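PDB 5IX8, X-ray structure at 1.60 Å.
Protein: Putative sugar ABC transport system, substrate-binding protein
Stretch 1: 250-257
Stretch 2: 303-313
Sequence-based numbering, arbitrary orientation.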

# COMPACT_ATOMS: atom_id res chain seq x y z
N ALA A 250 2.06 3.74 -9.92
CA ALA A 250 1.31 2.50 -9.74
C ALA A 250 0.03 2.79 -8.96
O ALA A 250 0.06 3.51 -7.96
CB ALA A 250 2.19 1.46 -9.05
N SER A 251 -1.11 2.27 -9.44
CA SER A 251 -2.37 2.41 -8.69
C SER A 251 -2.34 1.48 -7.48
O SER A 251 -2.01 0.31 -7.61
CB SER A 251 -3.56 2.06 -9.61
OG SER A 251 -4.79 1.89 -8.89
N GLU A 252 -2.66 2.00 -6.30
CA GLU A 252 -2.86 1.15 -5.12
C GLU A 252 -4.30 1.31 -4.66
O GLU A 252 -4.65 2.32 -4.02
CB GLU A 252 -1.88 1.53 -4.01
CG GLU A 252 -0.45 1.17 -4.43
CD GLU A 252 0.55 1.31 -3.29
OE1 GLU A 252 0.44 0.58 -2.28
OE2 GLU A 252 1.46 2.16 -3.40
N PRO A 253 -5.17 0.41 -5.02
CA PRO A 253 -6.62 0.60 -4.82
C PRO A 253 -7.07 0.24 -3.41
O PRO A 253 -7.67 -0.79 -3.16
CB PRO A 253 -7.22 -0.32 -5.88
CG PRO A 253 -6.25 -1.41 -5.98
CD PRO A 253 -4.89 -0.78 -5.84
N GLY A 254 -6.77 1.13 -2.46
CA GLY A 254 -7.07 0.85 -1.06
C GLY A 254 -8.55 0.64 -0.83
O GLY A 254 -8.95 -0.15 0.02
N VAL A 255 -9.39 1.41 -1.55
CA VAL A 255 -10.83 1.35 -1.30
C VAL A 255 -11.35 -0.04 -1.61
O VAL A 255 -12.05 -0.63 -0.80
CB VAL A 255 -11.57 2.41 -2.13
CG1 VAL A 255 -13.08 2.20 -2.03
CG2 VAL A 255 -11.21 3.82 -1.67
N ILE A 256 -10.96 -0.60 -2.76
CA ILE A 256 -11.48 -1.94 -3.06
C ILE A 256 -10.90 -2.98 -2.08
O ILE A 256 -11.60 -3.95 -1.72
CB ILE A 256 -11.28 -2.33 -4.54
CG1 ILE A 256 -12.16 -3.56 -4.86
CG2 ILE A 256 -9.82 -2.63 -4.87
CD1 ILE A 256 -12.27 -3.93 -6.31
N MSE A 257 -9.67 -2.77 -1.59
CA MSE A 257 -9.11 -3.72 -0.63
C MSE A 257 -9.95 -3.74 0.63
O MSE A 257 -10.23 -4.81 1.17
CB MSE A 257 -7.67 -3.38 -0.26
CG MSE A 257 -6.70 -3.49 -1.40
SE MSE A 257 -4.89 -2.91 -0.81
CE MSE A 257 -4.22 -2.48 -2.56
N THR A 303 -8.62 8.32 -18.14
CA THR A 303 -9.63 7.27 -18.25
C THR A 303 -9.54 6.23 -17.15
O THR A 303 -10.52 5.55 -16.86
CB THR A 303 -9.53 6.54 -19.58
OG1 THR A 303 -8.21 5.99 -19.71
CG2 THR A 303 -9.82 7.48 -20.74
N HIS A 304 -8.35 6.06 -16.58
CA HIS A 304 -8.17 5.03 -15.56
C HIS A 304 -9.11 5.29 -14.38
O HIS A 304 -9.35 6.44 -14.02
CB HIS A 304 -6.71 5.02 -15.09
CG HIS A 304 -6.38 3.94 -14.09
ND1 HIS A 304 -6.88 3.94 -12.81
CD2 HIS A 304 -5.59 2.85 -14.19
CE1 HIS A 304 -6.43 2.89 -12.16
NE2 HIS A 304 -5.63 2.21 -12.96
N PRO A 305 -9.67 4.24 -13.76
CA PRO A 305 -10.69 4.46 -12.73
C PRO A 305 -10.14 4.65 -11.32
O PRO A 305 -10.84 4.36 -10.33
CB PRO A 305 -11.53 3.18 -12.83
CG PRO A 305 -10.52 2.13 -13.18
CD PRO A 305 -9.52 2.81 -14.10
N TYR A 306 -8.89 5.13 -11.22
CA TYR A 306 -8.26 5.27 -9.91
C TYR A 306 -9.11 6.11 -8.96
O TYR A 306 -9.05 5.91 -7.74
CB TYR A 306 -6.85 5.88 -10.04
CG TYR A 306 -6.80 7.14 -10.87
CD1 TYR A 306 -7.26 8.34 -10.37
CD2 TYR A 306 -6.29 7.12 -12.15
CE1 TYR A 306 -7.23 9.49 -11.14
CE2 TYR A 306 -6.24 8.27 -12.93
CZ TYR A 306 -6.70 9.43 -12.41
OH TYR A 306 -6.67 10.56 -13.18
N ALA A 307 -9.91 7.04 -9.49
CA ALA A 307 -10.73 7.89 -8.63
C ALA A 307 -11.87 7.12 -7.97
O ALA A 307 -12.43 7.59 -6.97
CB ALA A 307 -11.30 9.05 -9.44
N PHE A 308 -12.27 5.98 -8.53
CA PHE A 308 -13.34 5.20 -7.92
C PHE A 308 -12.78 4.15 -6.96
O PHE A 308 -13.34 3.94 -5.89
CB PHE A 308 -14.19 4.55 -9.02
N TYR A 309 -11.64 3.55 -7.30
CA TYR A 309 -11.08 2.44 -6.54
C TYR A 309 -9.93 2.84 -5.63
O TYR A 309 -9.52 2.03 -4.78
CB TYR A 309 -10.60 1.35 -7.52
CG TYR A 309 -11.71 0.74 -8.36
CD1 TYR A 309 -12.77 0.08 -7.77
CD2 TYR A 309 -11.68 0.81 -9.76
CE1 TYR A 309 -13.79 -0.50 -8.53
CE2 TYR A 309 -12.68 0.24 -10.53
CZ TYR A 309 -13.75 -0.42 -9.91
OH TYR A 309 -14.77 -1.01 -10.66
N ASP A 310 -9.37 4.05 -5.79
CA ASP A 310 -8.18 4.48 -5.06
C ASP A 310 -8.35 5.73 -4.21
O ASP A 310 -7.55 5.95 -3.29
CB ASP A 310 -7.02 4.79 -6.01
CG ASP A 310 -6.72 3.68 -6.99
OD1 ASP A 310 -7.55 2.74 -7.21
OD2 ASP A 310 -5.63 3.79 -7.57
N TYR A 311 -9.32 6.58 -4.51
CA TYR A 311 -9.56 7.78 -3.72
C TYR A 311 -10.73 7.55 -2.79
O TYR A 311 -11.83 7.21 -3.28
CB TYR A 311 -9.90 8.98 -4.61
CG TYR A 311 -8.83 9.51 -5.55
CD1 TYR A 311 -7.50 9.14 -5.44
CD2 TYR A 311 -9.17 10.40 -6.56
CE1 TYR A 311 -6.55 9.66 -6.32
CE2 TYR A 311 -8.25 10.89 -7.44
CZ TYR A 311 -6.94 10.52 -7.33
OH TYR A 311 -6.03 11.04 -8.24
N PRO A 312 -10.60 7.79 -1.49
CA PRO A 312 -11.79 7.96 -0.66
C PRO A 312 -12.50 9.23 -1.09
O PRO A 312 -11.90 10.09 -1.74
CB PRO A 312 -11.24 8.09 0.77
CG PRO A 312 -9.72 7.97 0.66
CD PRO A 312 -9.36 8.17 -0.78
N PRO A 313 -13.77 9.38 -0.77
CA PRO A 313 -14.51 10.56 -1.23
C PRO A 313 -13.89 11.83 -0.69
O PRO A 313 -13.34 11.86 0.42
CB PRO A 313 -15.92 10.35 -0.66
CG PRO A 313 -15.97 8.86 -0.40
CD PRO A 313 -14.61 8.48 0.02
O HOH W 1 -3.69 4.65 -6.29
O HOH W 2 -6.72 3.94 -1.61

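The contact centres on Asp310, the first residue beyond the short helix 306-309. Its chi1 of -52° (m) brings the carboxylate close to the other stretch, where Ser251, pointing toward it with chi1 in the t well, donates a very short hydrogen bond from OG to Asp310 OD2 (2.5 Å). The small hydroxyl suits this buried position, supplying a proton to the carboxylate with little bulk. Water 1 extends the link: it accepts from Glu252 N (2.8 Å) and donates to Asp310 OD2 (2.5 Å). Water 2 joins the main chains in the same way, donating to Asp310 O (2.7 Å) and accepting a weak bond from Gly254 N (2.9 Å).

At the start of the helix that begins at Gly254, the backbone faces Tyr309 O, which receives a weak hydrogen bond from Val255 N (3.3 Å, 129°). Pro253, at the N-cap position, brings its CA within 3.2 Å of the same Tyr309 O, and its CB packs against Tyr309 CB at 4.1 Å. Ile256 CB approaches the Tyr309 ring obliquely, 4.3 Å from CD1, while Tyr309 OH is hydrogen-bonded elsewhere in the structure. Val255 points toward the second stretch, and its branched side chain spreads over main-chain atoms: CG1 lies 4.2 Å from Phe308 O and CG2 3.8 Å from Tyr311 O. Together the stretches bury 379 Å².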